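Phikz039 (Pseudomonas phage phikz, PDB 3ZBQ) is a phage tubulin-like protein (PhuZ) of the tubulin/FtsZ family, which binds guanosine-5'-diphosphate in a pocket of its nucleotide-binding domain. Local coordinates at residues T7-G13 with H27-I33; N98-M104 with V126-I132; F17-E21 with N39-N44. Residue numbers count along the deposited sequence, not the author numbering.

Contact 1: residues T7-G13 with H27-I33. With GDP (guanosine-5'-diphosphate), chain B.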
loop_
_atom_site.group_PDB
_atom_site.type_symbol
_atom_site.label_atom_id
_atom_site.label_comp_id
_atom_site.label_asym_id
_atom_site.label_seq_id
_atom_site.Cartn_x
_atom_site.Cartn_y
_atom_site.Cartn_z
ATOM N N THR A 7 -1.330 16.565 4.393
ATOM C CA THR A 7 -1.291 15.177 3.966
ATOM C C THR A 7 -1.137 15.120 2.450
ATOM O O THR A 7 -1.968 15.673 1.726
ATOM C CB THR A 7 -2.591 14.436 4.344
ATOM O OG1 THR A 7 -2.794 14.490 5.765
ATOM C CG2 THR A 7 -2.526 12.988 3.889
ATOM N N ARG A 8 -0.065 14.484 1.980
ATOM C CA ARG A 8 0.092 14.193 0.554
ATOM C C ARG A 8 -0.311 12.748 0.318
ATOM O O ARG A 8 0.151 11.837 1.016
ATOM C CB ARG A 8 1.550 14.398 0.098
ATOM C CG ARG A 8 1.796 14.199 -1.418
ATOM C CD ARG A 8 1.339 15.407 -2.240
ATOM N NE ARG A 8 2.157 16.590 -1.970
ATOM C CZ ARG A 8 1.823 17.830 -2.320
ATOM N NH1 ARG A 8 0.685 18.054 -2.952
ATOM N NH2 ARG A 8 2.625 18.849 -2.023
ATOM N N ILE A 9 -1.169 12.520 -0.667
ATOM C CA ILE A 9 -1.519 11.155 -1.013
ATOM C C ILE A 9 -0.940 10.830 -2.384
ATOM O O ILE A 9 -1.138 11.586 -3.335
ATOM C CB ILE A 9 -3.036 10.945 -1.017
ATOM C CG1 ILE A 9 -3.646 11.460 0.302
ATOM C CG2 ILE A 9 -3.347 9.481 -1.247
ATOM C CD1 ILE A 9 -5.168 11.223 0.433
ATOM N N TYR A 10 -0.199 9.727 -2.459
ATOM C CA TYR A 10 0.413 9.271 -3.708
ATOM C C TYR A 10 -0.333 8.043 -4.210
ATOM O O TYR A 10 -0.247 6.964 -3.598
ATOM C CB TYR A 10 1.887 8.895 -3.481
ATOM C CG TYR A 10 2.775 10.017 -2.969
ATOM C CD1 TYR A 10 2.841 10.315 -1.615
ATOM C CD2 TYR A 10 3.575 10.746 -3.840
ATOM C CE1 TYR A 10 3.669 11.329 -1.141
ATOM C CE2 TYR A 10 4.401 11.760 -3.379
ATOM C CZ TYR A 10 4.442 12.044 -2.030
ATOM O OH TYR A 10 5.260 13.059 -1.580
ATOM N N PHE A 11 -1.045 8.194 -5.329
ATOM C CA PHE A 11 -1.783 7.094 -5.934
ATOM C C PHE A 11 -0.914 6.502 -7.044
ATOM O O PHE A 11 -0.585 7.195 -8.003
ATOM C CB PHE A 11 -3.107 7.593 -6.529
ATOM C CG PHE A 11 -4.131 8.001 -5.494
ATOM C CD1 PHE A 11 -4.723 7.046 -4.669
ATOM C CD2 PHE A 11 -4.503 9.334 -5.351
ATOM C CE1 PHE A 11 -5.666 7.418 -3.713
ATOM C CE2 PHE A 11 -5.444 9.716 -4.398
ATOM C CZ PHE A 11 -6.024 8.765 -3.579
ATOM N N CYS A 12 -0.536 5.232 -6.901
ATOM C CA CYS A 12 0.454 4.619 -7.781
ATOM C C CYS A 12 -0.080 3.394 -8.508
ATOM O O CYS A 12 -0.698 2.508 -7.898
ATOM C CB CYS A 12 1.716 4.224 -7.000
ATOM S SG CYS A 12 2.390 5.522 -5.947
ATOM N N GLY A 13 0.185 3.338 -9.807
ATOM C CA GLY A 13 -0.244 2.218 -10.632
ATOM C C GLY A 13 -1.746 2.220 -10.847
ATOM O O GLY A 13 -2.431 3.125 -10.383
ATOM N N HIS A 27 -10.016 15.016 -0.818
ATOM C CA HIS A 27 -8.735 15.613 -0.444
ATOM C C HIS A 27 -8.090 16.264 -1.653
ATOM O O HIS A 27 -8.032 15.668 -2.726
ATOM C CB HIS A 27 -7.795 14.548 0.124
ATOM C CG HIS A 27 -6.598 15.107 0.825
ATOM N ND1 HIS A 27 -6.697 15.829 1.996
ATOM C CD2 HIS A 27 -5.279 15.045 0.526
ATOM C CE1 HIS A 27 -5.486 16.191 2.387
ATOM N NE2 HIS A 27 -4.609 15.729 1.513
ATOM N N GLU A 28 -7.590 17.480 -1.480
ATOM C CA GLU A 28 -7.036 18.225 -2.603
ATOM C C GLU A 28 -5.618 17.787 -2.963
ATOM O O GLU A 28 -5.261 17.690 -4.145
ATOM C CB GLU A 28 -7.069 19.727 -2.309
ATOM C CG GLU A 28 -8.466 20.328 -2.292
ATOM C CD GLU A 28 -8.479 21.772 -1.816
ATOM O OE1 GLU A 28 -7.391 22.307 -1.507
ATOM O OE2 GLU A 28 -9.577 22.366 -1.745
ATOM N N ASP A 29 -4.814 17.498 -1.945
ATOM C CA ASP A 29 -3.378 17.304 -2.146
ATOM C C ASP A 29 -3.035 15.872 -2.505
ATOM O O ASP A 29 -2.372 15.161 -1.748
ATOM C CB ASP A 29 -2.611 17.741 -0.897
ATOM C CG ASP A 29 -2.834 19.207 -0.572
ATOM O OD1 ASP A 29 -2.820 20.021 -1.517
ATOM O OD2 ASP A 29 -3.034 19.536 0.612
ATOM N N VAL A 30 -3.485 15.455 -3.681
ATOM C CA VAL A 30 -3.239 14.109 -4.150
ATOM C C VAL A 30 -2.440 14.164 -5.448
ATOM O O VAL A 30 -2.455 15.170 -6.174
ATOM C CB VAL A 30 -4.562 13.344 -4.411
ATOM C CG1 VAL A 30 -5.455 13.338 -3.180
ATOM C CG2 VAL A 30 -5.302 13.948 -5.589
ATOM N N CYS A 31 -1.739 13.077 -5.742
ATOM C CA CYS A 31 -0.981 12.999 -6.977
ATOM C C CYS A 31 -0.936 11.569 -7.462
ATOM O O CYS A 31 -1.219 10.629 -6.699
ATOM C CB CYS A 31 0.424 13.589 -6.816
ATOM S SG CYS A 31 1.502 12.709 -5.662
ATOM N N TYR A 32 -0.593 11.411 -8.739
ATOM C CA TYR A 32 -0.698 10.130 -9.421
ATOM C C TYR A 32 0.579 9.814 -10.179
ATOM O O TYR A 32 1.098 10.656 -10.912
ATOM C CB TYR A 32 -1.820 10.176 -10.446
ATOM C CG TYR A 32 -3.211 10.357 -9.898
ATOM C CD1 TYR A 32 -3.718 11.628 -9.632
ATOM C CD2 TYR A 32 -4.041 9.263 -9.703
ATOM C CE1 TYR A 32 -5.012 11.796 -9.161
ATOM C CE2 TYR A 32 -5.332 9.422 -9.221
ATOM C CZ TYR A 32 -5.807 10.687 -8.958
ATOM O OH TYR A 32 -7.090 10.843 -8.495
ATOM N N ILE A 33 1.078 8.594 -10.009
ATOM C CA ILE A 33 2.295 8.161 -10.682
ATOM C C ILE A 33 2.070 6.781 -11.282
ATOM O O ILE A 33 1.659 5.850 -10.591
ATOM C CB ILE A 33 3.509 8.095 -9.717
ATOM C CG1 ILE A 33 3.621 9.366 -8.865
ATOM C CG2 ILE A 33 4.803 7.869 -10.494
ATOM C CD1 ILE A 33 2.851 9.291 -7.580
HETATM P PB GDP B . -0.173 -1.953 -11.767
HETATM O O1B GDP B . -0.715 -0.859 -12.651
HETATM O O2B GDP B . 0.193 -1.400 -10.405
HETATM O O3B GDP B . 1.015 -2.642 -12.392
HETATM O O3A GDP B . -1.272 -3.102 -11.530
HETATM P PA GDP B . -2.825 -2.873 -11.184
HETATM O O1A GDP B . -3.636 -2.147 -12.231
HETATM O O2A GDP B . -2.961 -2.211 -9.829
HETATM O "O5'" GDP B . -3.355 -4.375 -11.096
HETATM C "C5'" GDP B . -2.740 -5.329 -10.238
HETATM C "C4'" GDP B . -3.824 -6.051 -9.440
HETATM O "O4'" GDP B . -4.424 -5.137 -8.521
HETATM C "C3'" GDP B . -4.976 -6.563 -10.284
HETATM O "O3'" GDP B . -4.680 -7.878 -10.782
HETATM C "C2'" GDP B . -6.128 -6.565 -9.309
HETATM O "O2'" GDP B . -6.069 -7.746 -8.506
HETATM C "C1'" GDP B . -5.809 -5.435 -8.356
HETATM N N9 GDP B . -6.553 -4.199 -8.682
HETATM C C8 GDP B . -6.365 -3.362 -9.720
HETATM N N7 GDP B . -7.231 -2.321 -9.664
HETATM C C5 GDP B . -7.985 -2.476 -8.556
HETATM C C6 GDP B . -9.088 -1.748 -7.889
HETATM O O6 GDP B . -9.537 -0.672 -8.359
HETATM N N1 GDP B . -9.572 -2.274 -6.749
HETATM C C2 GDP B . -9.105 -3.423 -6.216
HETATM N N2 GDP B . -9.646 -3.910 -5.071
HETATM N N3 GDP B . -8.102 -4.135 -6.772
HETATM C C4 GDP B . -7.524 -3.715 -7.918
HETATM O O HOH W 1 -3.215 18.301 3.085
HETATM O O HOH W 2 -0.447 16.968 -5.088
#

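Contact 2: residues N98-M104 with V126-I132. With GDP (guanosine-5'-diphosphate), chain B.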
loop_
_atom_site.group_PDB
_atom_site.type_symbol
_atom_site.label_atom_id
_atom_site.label_comp_id
_atom_site.label_asym_id
_atom_site.label_seq_id
_atom_site.Cartn_x
_atom_site.Cartn_y
_atom_site.Cartn_z
ATOM N N ASN A 98 1.907 11.310 4.975
ATOM C CA ASN A 98 1.921 10.839 3.594
ATOM C C ASN A 98 1.238 9.497 3.480
ATOM O O ASN A 98 1.486 8.594 4.287
ATOM C CB ASN A 98 3.358 10.737 3.084
ATOM C CG ASN A 98 4.071 12.064 3.130
ATOM O OD1 ASN A 98 3.986 12.843 2.179
ATOM N ND2 ASN A 98 4.721 12.366 4.270
ATOM N N ILE A 99 0.377 9.362 2.477
ATOM C CA ILE A 99 -0.347 8.126 2.276
ATOM C C ILE A 99 -0.036 7.669 0.861
ATOM O O ILE A 99 -0.150 8.445 -0.073
ATOM C CB ILE A 99 -1.873 8.309 2.451
ATOM C CG1 ILE A 99 -2.178 8.946 3.814
ATOM C CG2 ILE A 99 -2.593 6.968 2.324
ATOM C CD1 ILE A 99 -3.654 9.168 4.089
ATOM N N VAL A 100 0.418 6.432 0.731
ATOM C CA VAL A 100 0.768 5.866 -0.572
ATOM C C VAL A 100 -0.129 4.659 -0.859
ATOM O O VAL A 100 -0.221 3.737 -0.037
ATOM C CB VAL A 100 2.260 5.442 -0.601
ATOM C CG1 VAL A 100 2.699 5.072 -2.023
ATOM C CG2 VAL A 100 3.146 6.555 -0.068
ATOM N N VAL A 101 -0.754 4.637 -2.042
ATOM C CA VAL A 101 -1.811 3.669 -2.354
ATOM C C VAL A 101 -1.480 2.883 -3.607
ATOM O O VAL A 101 -1.186 3.485 -4.646
ATOM C CB VAL A 101 -3.167 4.378 -2.578
ATOM C CG1 VAL A 101 -4.293 3.376 -2.718
ATOM C CG2 VAL A 101 -3.452 5.345 -1.418
ATOM N N TYR A 102 -1.527 1.548 -3.515
ATOM C CA TYR A 102 -1.121 0.677 -4.640
ATOM C C TYR A 102 -1.464 -0.789 -4.402
ATOM O O TYR A 102 -1.644 -1.227 -3.264
ATOM C CB TYR A 102 0.395 0.795 -4.880
ATOM C CG TYR A 102 1.222 0.601 -3.618
ATOM C CD1 TYR A 102 1.422 1.652 -2.731
ATOM C CD2 TYR A 102 1.805 -0.632 -3.319
ATOM C CE1 TYR A 102 2.165 1.488 -1.579
ATOM C CE2 TYR A 102 2.563 -0.805 -2.163
ATOM C CZ TYR A 102 2.736 0.261 -1.301
ATOM O OH TYR A 102 3.478 0.121 -0.138
ATOM N N SER A 103 -1.547 -1.561 -5.485
ATOM C CA SER A 103 -1.757 -2.993 -5.360
ATOM C C SER A 103 -0.421 -3.694 -5.135
ATOM O O SER A 103 0.631 -3.175 -5.506
ATOM C CB SER A 103 -2.397 -3.538 -6.633
ATOM O OG SER A 103 -1.544 -3.316 -7.739
ATOM N N MET A 104 -0.470 -4.885 -4.551
ATOM C CA MET A 104 0.725 -5.700 -4.378
ATOM C C MET A 104 0.956 -6.677 -5.537
ATOM O O MET A 104 2.081 -7.133 -5.757
ATOM C CB MET A 104 0.618 -6.489 -3.076
ATOM C CG MET A 104 0.600 -5.598 -1.857
ATOM S SD MET A 104 0.077 -6.473 -0.360
ATOM C CE MET A 104 1.440 -7.609 -0.129
ATOM N N VAL A 126 6.743 10.809 7.659
ATOM C CA VAL A 126 5.753 9.911 8.231
ATOM C C VAL A 126 4.882 9.398 7.088
ATOM O O VAL A 126 4.270 10.183 6.340
ATOM C CB VAL A 126 4.863 10.660 9.224
ATOM C CG1 VAL A 126 3.678 9.800 9.656
ATOM C CG2 VAL A 126 5.693 11.101 10.430
ATOM N N VAL A 127 4.832 8.080 6.954
ATOM C CA VAL A 127 4.213 7.456 5.787
ATOM C C VAL A 127 3.337 6.275 6.196
ATOM O O VAL A 127 3.716 5.472 7.056
ATOM C CB VAL A 127 5.287 6.928 4.800
ATOM C CG1 VAL A 127 4.629 6.427 3.483
ATOM C CG2 VAL A 127 6.335 7.994 4.489
ATOM N N VAL A 128 2.171 6.163 5.566
ATOM C CA VAL A 128 1.340 4.968 5.694
ATOM C C VAL A 128 1.011 4.465 4.291
ATOM O O VAL A 128 0.761 5.266 3.395
ATOM C CB VAL A 128 0.029 5.277 6.444
ATOM C CG1 VAL A 128 -0.938 4.106 6.344
ATOM C CG2 VAL A 128 0.331 5.607 7.906
ATOM N N SER A 129 1.033 3.154 4.096
ATOM C CA SER A 129 0.630 2.573 2.815
ATOM C C SER A 129 -0.728 1.913 2.928
ATOM O O SER A 129 -1.009 1.208 3.910
ATOM C CB SER A 129 1.645 1.532 2.334
ATOM O OG SER A 129 2.800 2.161 1.808
ATOM N N VAL A 130 -1.557 2.116 1.910
ATOM C CA VAL A 130 -2.816 1.390 1.795
ATOM C C VAL A 130 -2.676 0.477 0.573
ATOM O O VAL A 130 -2.479 0.951 -0.547
ATOM C CB VAL A 130 -4.030 2.351 1.682
ATOM C CG1 VAL A 130 -5.321 1.559 1.595
ATOM C CG2 VAL A 130 -4.083 3.288 2.910
ATOM N N VAL A 131 -2.693 -0.834 0.813
ATOM C CA VAL A 131 -2.290 -1.808 -0.210
ATOM C C VAL A 131 -3.298 -2.935 -0.411
ATOM O O VAL A 131 -4.126 -3.202 0.463
ATOM C CB VAL A 131 -0.888 -2.396 0.106
ATOM C CG1 VAL A 131 0.128 -1.262 0.327
ATOM C CG2 VAL A 131 -0.939 -3.294 1.357
ATOM N N ILE A 132 -3.219 -3.592 -1.575
ATOM C CA ILE A 132 -4.155 -4.656 -1.959
ATOM C C ILE A 132 -3.422 -5.938 -2.349
ATOM O O ILE A 132 -2.636 -5.950 -3.305
ATOM C CB ILE A 132 -5.051 -4.224 -3.153
ATOM C CG1 ILE A 132 -5.776 -2.912 -2.836
ATOM C CG2 ILE A 132 -6.060 -5.320 -3.511
ATOM C CD1 ILE A 132 -6.373 -2.217 -4.055
HETATM P PB GDP B . -0.173 -1.953 -11.767
HETATM O O1B GDP B . -0.715 -0.859 -12.651
HETATM O O2B GDP B . 0.193 -1.400 -10.405
HETATM O O3B GDP B . 1.015 -2.642 -12.392
HETATM O O3A GDP B . -1.272 -3.102 -11.530
HETATM P PA GDP B . -2.825 -2.873 -11.184
HETATM O O1A GDP B . -3.636 -2.147 -12.231
HETATM O O2A GDP B . -2.961 -2.211 -9.829
HETATM O "O5'" GDP B . -3.355 -4.375 -11.096
HETATM C "C5'" GDP B . -2.740 -5.329 -10.238
HETATM C "C4'" GDP B . -3.824 -6.051 -9.440
HETATM O "O4'" GDP B . -4.424 -5.137 -8.521
HETATM C "C3'" GDP B . -4.976 -6.563 -10.284
HETATM O "O3'" GDP B . -4.680 -7.878 -10.782
HETATM C "C2'" GDP B . -6.128 -6.565 -9.309
HETATM O "O2'" GDP B . -6.069 -7.746 -8.506
HETATM C "C1'" GDP B . -5.809 -5.435 -8.356
HETATM N N9 GDP B . -6.553 -4.199 -8.682
HETATM C C8 GDP B . -6.365 -3.362 -9.720
HETATM N N7 GDP B . -7.231 -2.321 -9.664
HETATM C C5 GDP B . -7.985 -2.476 -8.556
HETATM C C6 GDP B . -9.088 -1.748 -7.889
HETATM O O6 GDP B . -9.537 -0.672 -8.359
HETATM N N1 GDP B . -9.572 -2.274 -6.749
HETATM C C2 GDP B . -9.105 -3.423 -6.216
HETATM N N2 GDP B . -9.646 -3.910 -5.071
HETATM N N3 GDP B . -8.102 -4.135 -6.772
HETATM C C4 GDP B . -7.524 -3.715 -7.918
#

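Contact 3: residues F17-E21 with N39-N44. With GDP (guanosine-5'-diphosphate), chain B.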
loop_
_atom_site.group_PDB
_atom_site.type_symbol
_atom_site.label_atom_id
_atom_site.label_comp_id
_atom_site.label_asym_id
_atom_site.label_seq_id
_atom_site.Cartn_x
_atom_site.Cartn_y
_atom_site.Cartn_z
ATOM N N PHE A 17 -4.666 4.568 -9.219
ATOM C CA PHE A 17 -5.442 5.490 -10.052
ATOM C C PHE A 17 -6.952 5.319 -9.873
ATOM O O PHE A 17 -7.695 6.300 -9.819
ATOM C CB PHE A 17 -5.075 5.310 -11.536
ATOM C CG PHE A 17 -3.872 6.117 -11.971
ATOM C CD1 PHE A 17 -2.684 6.088 -11.235
ATOM C CD2 PHE A 17 -3.929 6.893 -13.122
ATOM C CE1 PHE A 17 -1.570 6.830 -11.649
ATOM C CE2 PHE A 17 -2.834 7.631 -13.540
ATOM C CZ PHE A 17 -1.649 7.596 -12.813
ATOM N N ARG A 18 -7.407 4.070 -9.809
ATOM C CA ARG A 18 -8.833 3.782 -9.679
ATOM C C ARG A 18 -9.370 4.197 -8.313
ATOM O O ARG A 18 -10.449 4.784 -8.212
ATOM C CB ARG A 18 -9.111 2.301 -9.953
ATOM C CG ARG A 18 -9.043 1.951 -11.446
ATOM C CD ARG A 18 -8.506 0.541 -11.700
ATOM N NE ARG A 18 -7.709 0.474 -12.932
ATOM C CZ ARG A 18 -6.690 -0.362 -13.117
ATOM N NH1 ARG A 18 -6.351 -1.220 -12.159
ATOM N NH2 ARG A 18 -6.014 -0.348 -14.264
ATOM N N ILE A 19 -8.614 3.890 -7.268
ATOM C CA ILE A 19 -8.989 4.325 -5.925
ATOM C C ILE A 19 -9.014 5.856 -5.864
ATOM O O ILE A 19 -9.929 6.457 -5.292
ATOM C CB ILE A 19 -8.016 3.782 -4.873
ATOM C CG1 ILE A 19 -8.120 2.255 -4.767
ATOM C CG2 ILE A 19 -8.264 4.460 -3.524
ATOM C CD1 ILE A 19 -9.503 1.760 -4.378
ATOM N N GLY A 20 -8.012 6.487 -6.467
ATOM C CA GLY A 20 -7.923 7.942 -6.472
ATOM C C GLY A 20 -9.095 8.589 -7.187
ATOM O O GLY A 20 -9.594 9.626 -6.775
ATOM N N GLU A 21 -9.544 7.968 -8.270
ATOM C CA GLU A 21 -10.690 8.489 -8.990
ATOM C C GLU A 21 -11.937 8.417 -8.122
ATOM O O GLU A 21 -12.744 9.340 -8.123
ATOM C CB GLU A 21 -10.907 7.723 -10.300
ATOM C CG GLU A 21 -12.095 8.237 -11.101
ATOM C CD GLU A 21 -12.377 7.419 -12.352
ATOM O OE1 GLU A 21 -11.742 6.357 -12.542
ATOM O OE2 GLU A 21 -13.242 7.846 -13.146
ATOM N N ASN A 39 -4.485 4.407 -17.872
ATOM C CA ASN A 39 -5.130 4.442 -16.565
ATOM C C ASN A 39 -5.596 5.830 -16.164
ATOM O O ASN A 39 -6.318 5.990 -15.175
ATOM C CB ASN A 39 -4.195 3.888 -15.488
ATOM C CG ASN A 39 -4.068 2.380 -15.548
ATOM O OD1 ASN A 39 -5.005 1.678 -15.945
ATOM N ND2 ASN A 39 -2.909 1.871 -15.148
ATOM N N LYS A 40 -5.165 6.834 -16.920
ATOM C CA LYS A 40 -5.608 8.196 -16.667
ATOM C C LYS A 40 -7.124 8.303 -16.802
ATOM O O LYS A 40 -7.754 7.618 -17.627
ATOM C CB LYS A 40 -4.886 9.181 -17.583
ATOM C CG LYS A 40 -3.398 9.322 -17.260
ATOM C CD LYS A 40 -2.642 10.059 -18.357
ATOM C CE LYS A 40 -3.117 11.489 -18.505
ATOM N NZ LYS A 40 -2.693 12.059 -19.826
ATOM N N HIS A 41 -7.707 9.131 -15.944
ATOM C CA HIS A 41 -9.143 9.356 -15.936
ATOM C C HIS A 41 -9.405 10.860 -15.845
ATOM O O HIS A 41 -8.463 11.664 -15.881
ATOM C CB HIS A 41 -9.784 8.613 -14.764
ATOM C CG HIS A 41 -9.075 8.817 -13.463
ATOM N ND1 HIS A 41 -9.093 10.019 -12.786
ATOM C CD2 HIS A 41 -8.309 7.980 -12.722
ATOM C CE1 HIS A 41 -8.380 9.909 -11.677
ATOM N NE2 HIS A 41 -7.897 8.680 -11.612
ATOM N N LYS A 42 -10.675 11.231 -15.714
ATOM C CA LYS A 42 -11.076 12.635 -15.777
ATOM C C LYS A 42 -10.404 13.529 -14.727
ATOM O O LYS A 42 -10.307 14.742 -14.912
ATOM C CB LYS A 42 -12.597 12.757 -15.659
ATOM C CG LYS A 42 -13.147 14.098 -16.114
ATOM C CD LYS A 42 -14.656 14.150 -15.934
ATOM C CE LYS A 42 -15.292 15.164 -16.875
ATOM N NZ LYS A 42 -16.752 15.340 -16.633
ATOM N N HIS A 43 -9.935 12.935 -13.632
ATOM C CA HIS A 43 -9.351 13.728 -12.547
ATOM C C HIS A 43 -7.815 13.763 -12.573
ATOM O O HIS A 43 -7.179 14.364 -11.699
ATOM C CB HIS A 43 -9.884 13.261 -11.189
ATOM C CG HIS A 43 -11.374 13.361 -11.065
ATOM N ND1 HIS A 43 -12.061 14.539 -11.281
ATOM C CD2 HIS A 43 -12.310 12.433 -10.750
ATOM C CE1 HIS A 43 -13.356 14.330 -11.109
ATOM N NE2 HIS A 43 -13.533 13.061 -10.780
ATOM N N ASN A 44 -7.225 13.129 -13.582
ATOM C CA ASN A 44 -5.791 13.260 -13.810
ATOM C C ASN A 44 -5.513 14.511 -14.618
ATOM O O ASN A 44 -6.056 14.685 -15.707
ATOM C CB ASN A 44 -5.232 12.049 -14.549
ATOM C CG ASN A 44 -5.256 10.795 -13.712
ATOM O OD1 ASN A 44 -6.107 9.923 -13.904
ATOM N ND2 ASN A 44 -4.324 10.695 -12.764
HETATM P PB GDP B . -0.173 -1.953 -11.767
HETATM O O1B GDP B . -0.715 -0.859 -12.651
HETATM O O2B GDP B . 0.193 -1.400 -10.405
HETATM O O3B GDP B . 1.015 -2.642 -12.392
HETATM O O3A GDP B . -1.272 -3.102 -11.530
HETATM P PA GDP B . -2.825 -2.873 -11.184
HETATM O O1A GDP B . -3.636 -2.147 -12.231
HETATM O O2A GDP B . -2.961 -2.211 -9.829
HETATM O "O5'" GDP B . -3.355 -4.375 -11.096
HETATM C "C5'" GDP B . -2.740 -5.329 -10.238
HETATM C "C4'" GDP B . -3.824 -6.051 -9.440
HETATM O "O4'" GDP B . -4.424 -5.137 -8.521
HETATM C "C3'" GDP B . -4.976 -6.563 -10.284
HETATM O "O3'" GDP B . -4.680 -7.878 -10.782
HETATM C "C2'" GDP B . -6.128 -6.565 -9.309
HETATM O "O2'" GDP B . -6.069 -7.746 -8.506
HETATM C "C1'" GDP B . -5.809 -5.435 -8.356
HETATM N N9 GDP B . -6.553 -4.199 -8.682
HETATM C C8 GDP B . -6.365 -3.362 -9.720
HETATM N N7 GDP B . -7.231 -2.321 -9.664
HETATM C C5 GDP B . -7.985 -2.476 -8.556
HETATM C C6 GDP B . -9.088 -1.748 -7.889
HETATM O O6 GDP B . -9.537 -0.672 -8.359
HETATM N N1 GDP B . -9.572 -2.274 -6.749
HETATM C C2 GDP B . -9.105 -3.423 -6.216
HETATM N N2 GDP B . -9.646 -3.910 -5.071
HETATM N N3 GDP B . -8.102 -4.135 -6.772
HETATM C C4 GDP B . -7.524 -3.715 -7.918
HETATM O O HOH W 3 -2.835 -1.241 -14.795
#

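Contact 1: residues T7-G13 with H27-I33
Starting at T7, the carbonyl O accepts a hydrogen bond from the side chain of H27 (T7 O to H27 NE2, 2.7 Å), so the imidazole ties the turn before strand 30-34 to the start of strand 7-12. A water bridges T7 N and D29 OD2. R8 NH1 lies 4.3 Å from D29 OD1, short of a salt bridge; R8 NE is held by P93 O. At I9 a parallel ladder begins, with I9 N to D29 O at 3.1 Å and C31 N to I9 O at 2.9 Å. Y10 turns its ring to the face shared with C31, whose SG sits obliquely 4.2 Å from the ring centroid. F11 continues the ladder (F11 N to C31 O 2.8 Å, I33 N to F11 O 3.0 Å); on the other face it meets V30 (F11 CE2 to V30 CB, 3.7 Å) and lies beside Y32, rings barely overlapping. C12 SG touches I33 CD1 at 4.1 Å. The ladder ends at G13, where N reaches I33 O (3.0 Å) and a CB would collide with GDP O2B. Strand 7-12, helix 13-23 and strand 30-34 form a beta-alpha-beta unit of a Rossmann-like fold, with GDP at the C-terminal end of the first strand.

Contact 2: residues N98-M104 with V126-I132
Y102 lays the face of its ring against V131, whose CG1 sits 3.7 Å from the ring centroid in a CH-pi contact. The p rotamer (chi1 51°) brings Y102 OH to S129 OG, a 2.9 Å hydrogen bond in which either hydroxyl could be the donor. M104 adds to the same patch, its SD 3.8 Å from V131 CG2, and F151 of helix 138-158 packs against Y102, M104 and V131. Further back on this face V100 CG2 meets V127 CG1 at 3.9 Å. On the opposite face, which S103 shares, I99 CG2 touches V130 CG2 (4.0 Å) and V101 CG2 lies 4.3 Å from V130 CB.

Between these two faces the backbones pair in parallel, their directions 19° apart. V128 N gives to N98 O (2.8 Å), V100 N to V128 O (2.9 Å), V130 N to V100 O (2.9 Å) and Y102 N to V130 O (3.2 Å). The link from I132 N to Y102 O is weak at 3.3 Å, but M104 N to I132 O closes the ladder at 2.7 Å. At the start, N98 ND2 reaches V126 O (3.0 Å) while its OD1 takes the amide of G95. At the far end S103 OG donates to GDP O2A (2.8 Å), and I132 CD1 lies 3.7 Å from C2 of the guanine base of GDP. Helix 109-122 connects the strands, making the beta-alpha-beta unit in the middle of a tubulin/FtsZ-type nucleotide-binding domain, with GDP at the C-terminal strand ends.

Contact 3: residues F17-E21 with N39-N44
The GDP pocket takes part of its wall from this contact, where helix 13-23 meets the loop between strands 30-34 and 49-51. R18 is the link: its NH1 donates to GDP O1A and to GDP N7, both at 2.9 Å, while NH2 makes a weak hydrogen bond to N39 OD1 at 2.8 Å. The other end of the amide, N39 ND2, binds D34 and also a water (3.1 Å) that lies 2.8 Å from GDP O1A and 3.0 Å from GDP O1B. One helical turn further, E21 CB sits over the face of the H41 imidazole, 3.5 Å from its centroid, a CH-pi contact. H41 NE2 makes a weak, bent bond to F17 O (3.0 Å), a carbonyl already engaged by E21 N. H41 opens a type I turn that runs to N44, with H41 N bonded to N44 OD1 at 2.7 Å and H43 N to H41 ND1 at 3.2 Å. The CA-to-CB bond of F17 points toward the loop, and its ring edge meets it, F17 CD2 being 3.3 Å from N39 O. Both hydrogen bonds between the segments are weak, so the loop rests on the helix largely by ring contacts, whereas R18 holds GDP with better-directed bonds.

In the fold
All three contacts lie in the nucleotide-binding domain around one GDP. Contacts 1 and 2, with centres about 10 Å apart, belong to the same sheet: strands 7-12 and 97-103 are neighbours in it, joined by probable backbone bonds from Y10 to I99 and V101, so the order 30-34, 7-12, 97-103, 127-133 runs straight through both. Contact 3 lies about 10 Å from contact 1 and about 16 Å from contact 2. Its segments alternate along the chain with those of contact 1, since helix 13-23 connects that contact's two strands; contact 2 follows later. Y32 packs on F17 and N44, and I19 on V101. The three contribute G13, S103, I132 and R18 to the GDP pocket.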